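Local coordinates for protein yopT (Bacillus subtilis, PDB 2DLB) that is of unknown function but forms a homodimer whose two subunits are joined by antiparallel beta-sheet pairing between long strands, at the interface of chains A and B. Sequence-based numbering; all coordinates share one arbitrary frame. Chains: chain A/B, yopT.

The interface of chains A and B. Residues chain A 8-10; chain B 30, 34, 62-64.
A:Ala9 and B:Glu63 pair through their backbones, joining antiparallel strands of the two subunits into one sheet. The amide N of A:Ala9 donates to the carbonyl O of B:Glu63 at 2.9 Å, and the amide N of B:Glu63 returns an equal bond, 2.9 Å, to the carbonyl O of A:Ala9, making this a narrow antiparallel pair.

On the helix face of this pair the contact is tight and apolar. A:Ile8 and B:Val30 meet tip to tip, CG1 to CG1 at 3.7 Å. Isoleucine's beta branch suits a strand and gives the helix two arms; valine is short enough to let the helix lie close. With CG1 of A:Ile8 beside its own backbone N (chi1 -50°), that arm turns to the valine, while CG2 lies 4.0 Å from the thiol SG of B:Cys34, a small, weakly polar group that the helix points down at the strand. A:Leu10 crosses B:Tyr62 obliquely, its branched methyl CD2 covering the tyrosine CB at 3.6 Å. The broad tyrosine ring fills in between sheet and helix; CB of B:Cys34 packs over one face, 3.4 Å above the ring plane and over its centre.

The opposite face is looser: A:Ala9 brings only a methyl group, and B:Glu63 starts its side chain there, poorly ordered, as would fit a charged residue probably facing solvent.

Strand 3-19 of chain A thus runs beside strand 52-69 of chain B beneath helix 23-35 of chain B, and the dimer's two-fold axis repeats the arrangement with the chains exchanged.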
loop_
_atom_site.group_PDB
_atom_site.type_symbol
_atom_site.label_atom_id
_atom_site.label_comp_id
_atom_site.label_asym_id
_atom_site.label_seq_id
_atom_site.Cartn_x
_atom_site.Cartn_y
_atom_site.Cartn_z
ATOM N N ILE A 8 5.407 -6.513 7.745
ATOM C CA ILE A 8 3.978 -6.339 7.866
ATOM C C ILE A 8 3.364 -6.434 6.463
ATOM O O ILE A 8 3.816 -5.787 5.529
ATOM C CB ILE A 8 3.624 -5.013 8.546
ATOM C CG1 ILE A 8 4.396 -4.780 9.876
ATOM C CG2 ILE A 8 2.153 -4.914 8.777
ATOM C CD1 ILE A 8 5.670 -3.935 9.692
ATOM N N ALA A 9 2.314 -7.219 6.342
ATOM C CA ALA A 9 1.484 -7.338 5.158
ATOM C C ALA A 9 0.371 -6.298 5.254
ATOM O O ALA A 9 -0.413 -6.303 6.198
ATOM C CB ALA A 9 0.901 -8.729 5.036
ATOM N N LEU A 10 0.315 -5.417 4.248
ATOM C CA LEU A 10 -0.766 -4.463 4.109
ATOM C C LEU A 10 -1.622 -4.845 2.902
ATOM O O LEU A 10 -1.081 -4.971 1.792
ATOM C CB LEU A 10 -0.260 -3.045 3.884
ATOM C CG LEU A 10 0.864 -2.556 4.777
ATOM C CD1 LEU A 10 1.179 -1.098 4.439
ATOM C CD2 LEU A 10 0.544 -2.727 6.232
ATOM N N VAL B 30 4.524 -1.687 16.641
ATOM C CA VAL B 30 4.200 -1.743 15.220
ATOM C C VAL B 30 2.710 -1.660 15.009
ATOM O O VAL B 30 2.208 -1.036 14.066
ATOM C CB VAL B 30 4.782 -3.060 14.609
ATOM C CG1 VAL B 30 4.078 -3.408 13.318
ATOM C CG2 VAL B 30 6.272 -2.893 14.490
ATOM N N CYS B 34 0.494 0.885 12.659
ATOM C CA CYS B 34 -0.392 0.423 11.604
ATOM C C CYS B 34 -1.831 0.796 11.850
ATOM O O CYS B 34 -2.559 1.105 10.897
ATOM C CB CYS B 34 -0.249 -1.112 11.424
ATOM S SG CYS B 34 1.381 -1.524 10.741
ATOM N N TYR B 62 -4.269 -4.978 7.757
ATOM C CA TYR B 62 -2.873 -5.341 7.887
ATOM C C TYR B 62 -2.741 -6.556 8.835
ATOM O O TYR B 62 -3.623 -6.796 9.649
ATOM C CB TYR B 62 -2.008 -4.140 8.365
ATOM C CG TYR B 62 -2.342 -3.838 9.817
ATOM C CD1 TYR B 62 -3.391 -3.023 10.107
ATOM C CD2 TYR B 62 -1.624 -4.361 10.894
ATOM C CE1 TYR B 62 -3.714 -2.736 11.417
ATOM C CE2 TYR B 62 -1.938 -4.134 12.191
ATOM C CZ TYR B 62 -3.007 -3.296 12.447
ATOM O OH TYR B 62 -3.335 -3.039 13.749
ATOM N N GLU B 63 -1.562 -7.167 8.770
ATOM C CA GLU B 63 -1.166 -8.188 9.743
ATOM C C GLU B 63 0.339 -8.265 9.801
ATOM O O GLU B 63 0.982 -8.179 8.762
ATOM C CB GLU B 63 -1.667 -9.562 9.314
ATOM C CG GLU B 63 -0.987 -10.740 9.921
ATOM C CD GLU B 63 -1.807 -11.987 9.557
ATOM O OE1 GLU B 63 -2.234 -12.665 10.523
ATOM O OE2 GLU B 63 -1.966 -12.160 8.326
ATOM N N ILE B 64 0.906 -8.449 10.990
ATOM C CA ILE B 64 2.349 -8.652 11.097
ATOM C C ILE B 64 2.668 -10.055 10.612
ATOM O O ILE B 64 1.976 -10.999 11.016
ATOM C CB ILE B 64 2.828 -8.416 12.536
ATOM C CG1 ILE B 64 2.534 -6.980 13.011
ATOM C CG2 ILE B 64 4.323 -8.784 12.649
ATOM C CD1 ILE B 64 2.936 -6.685 14.445
#